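Side-chain contacts in TIR-NB-LRR type resistance protein RPV1 (Vitis rotundifolia, PDB 5KU7), which is a plant intracellular immune receptor of the TIR-NB-LRR class, represented by its TIR domain, a parallel beta-sheet wrapped by helices: residues S29-R33 and R34-T38; A49-P52 and E53-K56; N163-F166 and R167-C171. One frame throughout, in Å; residues are numbered along the deposited sequence.

Contact 1. Residues S29-R33 and R34-T38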
loop_
_atom_site.group_PDB
_atom_site.type_symbol
_atom_site.label_atom_id
_atom_site.label_comp_id
_atom_site.label_asym_id
_atom_site.label_seq_id
_atom_site.Cartn_x
_atom_site.Cartn_y
_atom_site.Cartn_z
ATOM N N SER A 29 0.021 8.214 -6.627
ATOM C CA SER A 29 -1.315 8.333 -7.175
ATOM C C SER A 29 -2.113 9.375 -6.391
ATOM O O SER A 29 -2.831 10.178 -6.985
ATOM C CB SER A 29 -2.011 6.972 -7.146
ATOM O OG SER A 29 -3.339 7.069 -7.613
ATOM N N ALA A 30 -1.962 9.384 -5.062
ATOM C CA ALA A 30 -2.669 10.366 -4.222
ATOM C C ALA A 30 -2.258 11.795 -4.576
ATOM O O ALA A 30 -3.100 12.693 -4.612
ATOM C CB ALA A 30 -2.413 10.094 -2.746
ATOM N N LEU A 31 -0.965 12.009 -4.836
ATOM C CA LEU A 31 -0.481 13.352 -5.190
ATOM C C LEU A 31 -1.139 13.823 -6.477
ATOM O O LEU A 31 -1.567 14.973 -6.586
ATOM C CB LEU A 31 1.041 13.369 -5.337
ATOM C CG LEU A 31 1.814 13.136 -4.033
ATOM C CD1 LEU A 31 3.244 12.781 -4.374
ATOM C CD2 LEU A 31 1.761 14.375 -3.117
ATOM N N GLY A 32 -1.197 12.926 -7.457
ATOM C CA GLY A 32 -1.782 13.250 -8.742
ATOM C C GLY A 32 -3.229 13.657 -8.598
ATOM O O GLY A 32 -3.676 14.596 -9.244
ATOM N N ARG A 33 -3.961 12.959 -7.737
ATOM C CA ARG A 33 -5.367 13.267 -7.524
ATOM C C ARG A 33 -5.581 14.694 -7.034
ATOM O O ARG A 33 -6.642 15.271 -7.250
ATOM C CB ARG A 33 -5.995 12.266 -6.543
ATOM C CG ARG A 33 -6.266 10.910 -7.181
ATOM C CD ARG A 33 -7.267 10.081 -6.365
ATOM N NE ARG A 33 -6.751 9.763 -5.038
ATOM C CZ ARG A 33 -5.920 8.760 -4.791
ATOM N NH1 ARG A 33 -5.514 7.968 -5.789
ATOM N NH2 ARG A 33 -5.495 8.545 -3.553
ATOM N N ARG A 34 -4.574 15.253 -6.367
ATOM C CA ARG A 34 -4.666 16.603 -5.814
ATOM C C ARG A 34 -4.100 17.637 -6.778
ATOM O O ARG A 34 -3.901 18.787 -6.416
ATOM C CB ARG A 34 -3.935 16.683 -4.468
ATOM C CG ARG A 34 -4.788 16.263 -3.296
ATOM C CD ARG A 34 -3.936 15.744 -2.155
ATOM N NE ARG A 34 -4.745 15.234 -1.043
ATOM C CZ ARG A 34 -5.134 13.964 -0.914
ATOM N NH1 ARG A 34 -4.794 13.043 -1.826
ATOM N NH2 ARG A 34 -5.864 13.611 0.134
ATOM N N GLY A 35 -3.810 17.216 -8.001
ATOM C CA GLY A 35 -3.288 18.128 -9.000
ATOM C C GLY A 35 -1.836 18.491 -8.765
ATOM O O GLY A 35 -1.323 19.450 -9.342
ATOM N N ILE A 36 -1.164 17.698 -7.940
ATOM C CA ILE A 36 0.262 17.864 -7.705
ATOM C C ILE A 36 1.073 17.101 -8.757
ATOM O O ILE A 36 1.182 15.875 -8.711
ATOM C CB ILE A 36 0.644 17.390 -6.295
ATOM C CG1 ILE A 36 -0.239 18.119 -5.261
ATOM C CG2 ILE A 36 2.110 17.658 -6.033
ATOM C CD1 ILE A 36 -0.050 17.689 -3.797
ATOM N N ARG A 37 1.613 17.831 -9.734
ATOM C CA ARG A 37 2.379 17.187 -10.795
ATOM C C ARG A 37 3.665 16.575 -10.236
ATOM O O ARG A 37 4.535 17.283 -9.750
ATOM C CB ARG A 37 2.696 18.161 -11.929
ATOM C CG ARG A 37 2.556 17.481 -13.279
ATOM C CD ARG A 37 3.221 18.203 -14.426
ATOM N NE ARG A 37 3.329 17.308 -15.581
ATOM C CZ ARG A 37 3.989 17.587 -16.701
ATOM N NH1 ARG A 37 4.615 18.751 -16.836
ATOM N NH2 ARG A 37 4.024 16.698 -17.690
ATOM N N THR A 38 3.787 15.257 -10.341
ATOM C CA THR A 38 4.839 14.532 -9.648
ATOM C C THR A 38 5.697 13.707 -10.570
ATOM O O THR A 38 5.189 12.998 -11.436
ATOM C CB THR A 38 4.223 13.606 -8.590
ATOM O OG1 THR A 38 3.467 14.414 -7.687
ATOM C CG2 THR A 38 5.298 12.834 -7.816
#
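A Schellman motif closes helix 23-33, with Gly35 as its C-prime residue. Gly35 N donates to Gly32 O over 2.9 Å, and Ile36 N reaches back to Leu31 O over 3.1 Å. The chain turns here through a positive phi of 75° at Gly35, a value that favours glycine. Leu31 O takes a second bond, from Arg34 N at 3.0 Å, and the two donors arrive from opposite faces of its carbonyl plane. The hydrophobic side of the cap is made by the branch ends, Leu31 CD2 meeting Ile36 CD1 at 3.8 Å. Thr38 crosses Leu31 at about a right angle, OG1 lying 3.5 Å from Leu31 CB, while OG1 donates to Ile36 O over 2.9 Å, just past the turn. Arg34 runs extended from CG to NE (chi3 -176°) back along the helix end; there NH1 binds Ala30 O at 3.3 Å, with the oxygen in the guanidinium plane but NH1 itself well above the carbonyl plane. The guanidinium is further fixed by Asn163, which accepts from NE. Ala30, Leu31 and Arg34 pack on helix 154-175 through Ile158, Thr162 and Lys159, whereas Ile36 and Thr38 lean on strand 8-14 at Val10, so the turn delivers the chain from the helix to the edge strand 38-39.

Contact 2. Residues A49-P52 and E53-K56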
loop_
_atom_site.group_PDB
_atom_site.type_symbol
_atom_site.label_atom_id
_atom_site.label_comp_id
_atom_site.label_asym_id
_atom_site.label_seq_id
_atom_site.Cartn_x
_atom_site.Cartn_y
_atom_site.Cartn_z
ATOM N N ALA A 49 26.851 5.510 -12.613
ATOM C CA ALA A 49 26.535 6.883 -12.234
ATOM C C ALA A 49 25.064 7.192 -12.426
ATOM O O ALA A 49 24.436 6.716 -13.373
ATOM C CB ALA A 49 27.385 7.864 -13.035
ATOM N N ILE A 50 24.526 8.017 -11.539
ATOM C CA ILE A 50 23.113 8.370 -11.590
ATOM C C ILE A 50 22.789 9.072 -12.908
ATOM O O ILE A 50 23.613 9.822 -13.440
ATOM C CB ILE A 50 22.734 9.258 -10.412
ATOM C CG1 ILE A 50 21.226 9.430 -10.351
ATOM C CG2 ILE A 50 23.414 10.614 -10.526
ATOM C CD1 ILE A 50 20.774 10.208 -9.139
ATOM N N ALA A 51 21.596 8.800 -13.434
ATOM C CA ALA A 51 21.169 9.342 -14.717
ATOM C C ALA A 51 20.986 10.856 -14.679
ATOM O O ALA A 51 20.353 11.382 -13.770
ATOM C CB ALA A 51 19.883 8.668 -15.164
ATOM N N PRO A 52 21.548 11.560 -15.680
ATOM C CA PRO A 52 21.413 13.009 -15.810
ATOM C C PRO A 52 19.965 13.457 -15.882
ATOM O O PRO A 52 19.662 14.535 -15.391
ATOM C CB PRO A 52 22.147 13.319 -17.130
ATOM C CG PRO A 52 23.127 12.217 -17.273
ATOM C CD PRO A 52 22.451 10.999 -16.697
ATOM N N GLU A 53 19.101 12.662 -16.509
ATOM C CA GLU A 53 17.672 12.971 -16.575
ATOM C C GLU A 53 17.077 13.146 -15.163
ATOM O O GLU A 53 16.172 13.962 -14.955
ATOM C CB GLU A 53 16.913 11.868 -17.341
ATOM C CG GLU A 53 15.383 11.902 -17.147
ATOM C CD GLU A 53 14.624 10.762 -17.855
ATOM O OE1 GLU A 53 15.203 10.121 -18.760
ATOM O OE2 GLU A 53 13.438 10.522 -17.505
ATOM N N LEU A 54 17.599 12.398 -14.195
ATOM C CA LEU A 54 17.089 12.456 -12.832
ATOM C C LEU A 54 17.523 13.731 -12.102
ATOM O O LEU A 54 16.719 14.368 -11.401
ATOM C CB LEU A 54 17.535 11.225 -12.038
ATOM C CG LEU A 54 16.871 9.870 -12.344
ATOM C CD1 LEU A 54 17.336 8.790 -11.375
ATOM C CD2 LEU A 54 15.346 9.978 -12.313
ATOM N N LEU A 55 18.794 14.092 -12.263
ATOM C CA LEU A 55 19.323 15.299 -11.648
ATOM C C LEU A 55 18.629 16.517 -12.249
ATOM O O LEU A 55 18.334 17.483 -11.548
ATOM C CB LEU A 55 20.846 15.400 -11.826
ATOM C CG LEU A 55 21.740 14.335 -11.168
ATOM C CD1 LEU A 55 23.219 14.647 -11.368
ATOM C CD2 LEU A 55 21.431 14.139 -9.699
ATOM N N LYS A 56 18.383 16.470 -13.556
ATOM C CA LYS A 56 17.654 17.540 -14.228
ATOM C C LYS A 56 16.234 17.616 -13.658
ATOM O O LYS A 56 15.697 18.689 -13.412
ATOM C CB LYS A 56 17.618 17.304 -15.736
ATOM C CG LYS A 56 17.238 18.521 -16.566
ATOM C CD LYS A 56 17.443 18.257 -18.047
ATOM C CE LYS A 56 17.055 19.466 -18.886
ATOM N NZ LYS A 56 15.595 19.736 -18.837
#
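Ile50 meets two leucines of the first helical turn: its CG1 lies 4.1 Å from Leu54 CD1, and its CD1 lies 4.0 Å from Leu55 CD2. Both pairs meet at a slant rather than alongside one another. With CG1 opposite the backbone N (chi1 -171°), the longer branch of Ile50 serves both neighbours, Leu54 through CG1 and Leu55 through its terminal methyl, and CG2 comes against both methyls of Leu55. Ala51 adds a looser touch, CB to Leu54 CG at 4.3 Å. Helix 76-91 packs against this apolar group, with Trp77 beside Ile50, Glu81 beside Leu54 and Lys84 beside Leu55.

Next outward comes the backbone of the helix start. Ala51, at the N-cap position of helix 52-59, has no polar side chain; its carbonyl starts the helical bonding, taking Leu54 N at 3.0 Å and, weakly, Leu55 N. Pro52 opens the helix, a position that asks for no amide hydrogen, and its carbonyl takes up the regular pattern, with Lys56 N bonded to Pro52 O at 3.0 Å.

At the polar edge the charged ends turn outward. The Glu53 carboxylate pairs with Arg45 in a salt bridge, and the Lys56 ammonium does likewise with Glu60. The loop is thus joined to the helix by aliphatic contacts and backbone bonds, whereas the charges of Glu53 and Lys56 are paired with Arg45 before the helix and Glu60 after it.

Contact 3. Residues N163-F166 and R167-C171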
loop_
_atom_site.group_PDB
_atom_site.type_symbol
_atom_site.label_atom_id
_atom_site.label_comp_id
_atom_site.label_asym_id
_atom_site.label_seq_id
_atom_site.Cartn_x
_atom_site.Cartn_y
_atom_site.Cartn_z
ATOM N N ASN A 163 -2.316 16.139 1.851
ATOM C CA ASN A 163 -3.095 17.336 2.176
ATOM C C ASN A 163 -2.192 18.459 2.638
ATOM O O ASN A 163 -2.326 19.600 2.203
ATOM C CB ASN A 163 -4.113 17.056 3.282
ATOM C CG ASN A 163 -5.407 16.495 2.758
ATOM O OD1 ASN A 163 -5.674 16.535 1.557
ATOM N ND2 ASN A 163 -6.237 15.987 3.664
ATOM N N SER A 164 -1.270 18.110 3.526
ATOM C CA SER A 164 -0.267 19.035 4.018
ATOM C C SER A 164 0.647 19.546 2.889
ATOM O O SER A 164 0.895 20.748 2.784
ATOM C CB SER A 164 0.554 18.354 5.114
ATOM O OG SER A 164 1.667 19.143 5.483
ATOM N N ILE A 165 1.090 18.642 2.014
ATOM C CA ILE A 165 1.945 19.023 0.884
ATOM C C ILE A 165 1.192 19.944 -0.069
ATOM O O ILE A 165 1.747 20.920 -0.588
ATOM C CB ILE A 165 2.462 17.780 0.114
ATOM C CG1 ILE A 165 3.469 17.017 0.972
ATOM C CG2 ILE A 165 3.143 18.176 -1.200
ATOM C CD1 ILE A 165 3.941 15.738 0.320
ATOM N N PHE A 166 -0.079 19.642 -0.298
ATOM C CA PHE A 166 -0.891 20.523 -1.119
ATOM C C PHE A 166 -0.979 21.937 -0.534
ATOM O O PHE A 166 -0.680 22.900 -1.233
ATOM C CB PHE A 166 -2.292 19.943 -1.319
ATOM C CG PHE A 166 -3.213 20.850 -2.105
ATOM C CD1 PHE A 166 -4.099 21.701 -1.452
ATOM C CD2 PHE A 166 -3.207 20.843 -3.482
ATOM C CE1 PHE A 166 -4.962 22.522 -2.166
ATOM C CE2 PHE A 166 -4.064 21.671 -4.204
ATOM C CZ PHE A 166 -4.939 22.513 -3.542
ATOM N N ARG A 167 -1.355 22.056 0.743
ATOM C CA ARG A 167 -1.454 23.360 1.383
ATOM C C ARG A 167 -0.104 24.099 1.332
ATOM O O ARG A 167 -0.056 25.297 1.065
ATOM C CB ARG A 167 -1.929 23.243 2.845
ATOM C CG ARG A 167 -2.172 24.631 3.473
ATOM C CD ARG A 167 -2.405 24.632 4.989
ATOM N NE ARG A 167 -3.793 24.398 5.381
ATOM C CZ ARG A 167 -4.360 24.922 6.469
ATOM N NH1 ARG A 167 -3.666 25.730 7.265
ATOM N NH2 ARG A 167 -5.628 24.652 6.758
ATOM N N GLN A 168 0.994 23.388 1.575
ATOM C CA GLN A 168 2.296 24.048 1.621
ATOM C C GLN A 168 2.738 24.501 0.227
ATOM O O GLN A 168 3.226 25.621 0.074
ATOM C CB GLN A 168 3.364 23.136 2.236
ATOM C CG GLN A 168 3.125 22.801 3.699
ATOM C CD GLN A 168 4.282 22.069 4.339
ATOM O OE1 GLN A 168 5.378 22.612 4.479
ATOM N NE2 GLN A 168 4.032 20.835 4.767
ATOM N N LEU A 169 2.471 23.701 -0.798
ATOM C CA LEU A 169 2.909 24.078 -2.143
ATOM C C LEU A 169 2.007 25.153 -2.698
ATOM O O LEU A 169 2.441 25.992 -3.481
ATOM C CB LEU A 169 2.915 22.884 -3.097
ATOM C CG LEU A 169 3.964 21.812 -2.820
ATOM C CD1 LEU A 169 3.840 20.763 -3.885
ATOM C CD2 LEU A 169 5.372 22.457 -2.832
ATOM N N LYS A 170 0.770 25.193 -2.240
ATOM C CA LYS A 170 -0.110 26.185 -2.784
ATOM C C LYS A 170 0.217 27.516 -2.093
ATOM O O LYS A 170 0.191 28.565 -2.728
ATOM C CB LYS A 170 -1.567 25.805 -2.564
ATOM C CG LYS A 170 -2.518 26.882 -3.075
ATOM C CD LYS A 170 -3.946 26.395 -3.180
ATOM C CE LYS A 170 -4.617 27.078 -4.347
ATOM N NZ LYS A 170 -5.979 27.545 -3.988
ATOM N N CYS A 171 0.647 27.468 -0.838
ATOM C CA CYS A 171 0.931 28.710 -0.146
ATOM C C CYS A 171 2.260 29.254 -0.664
ATOM O O CYS A 171 2.404 30.465 -0.838
ATOM C CB CYS A 171 0.978 28.525 1.378
ATOM S SG CYS A 171 -0.623 28.151 2.191
#
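Ser164 and Gln168, one helical turn apart, are joined through their side chains: Gln168 NE2 donates to Ser164 OG over 3.0 Å, at an N-H...O angle of 144°, with the hydroxyl oxygen close to the amide plane. The serine oxygen stands opposite its backbone N (chi1 171°), which turns it up the helix toward the glutamine. The Gln168 chain passes close over the serine carbonyl on its way, CG lying 3.2 Å from Ser164 O.

On the buried side, Ile165 and Leu169 run side by side in the same direction, touching at Ile165 CG2 and Leu169 CD1, 3.8 Å apart. Phe166 and Lys170 repeat this on an exposed side, where the lysine methylene CD rests 4.0 Å from Phe166 CZ, approaching the ring obliquely, before the chain bends away.

These pairs are set by the helix backbone. Gln168 N bonds Ser164 O at 2.9 Å, Leu169 N bonds Ile165 O at the same separation, and Arg167 N reaches Asn163 O over 3.0 Å. Further out, Phe97 of strand 95-101 receives Ile165, Gln168 and Leu169, Trp146 of strand 146-148 meets Ser164 and Ile165, and Arg62 donates to Leu169 O. Phe166 and Ile165 also touch Ile36.

The chemistry implies a split of tasks along this part of helix 154-175: the aliphatic groups of Ile165 and Leu169 supply the packing on the sheet, while the amide of Gln168 gives the serine hydroxyl a partner within the helix itself.

Contacts 1 and 3 touch, their centres about 12 Å apart, although far separated in sequence. Ile36 CD1 packs against Ile165 CG2 at 4.1 Å, and Phe166 borders the same joint, its CE2 being 3.6 Å from Arg34 O. Together with the Arg34-Asn163 hydrogen bond, 3.1 Å from NE to OD1, these contacts join the end of helix 23-33 to helix 154-175 by both polar and apolar means. Contact 2 stands apart, with its centre about 23 Å from that of contact 1 and 27 Å from that of contact 3, and touches neither. The malonic acid pocket, formed by Arg15, Gly16, Glu17 and Arg20, draws no residue from any of the three contacts.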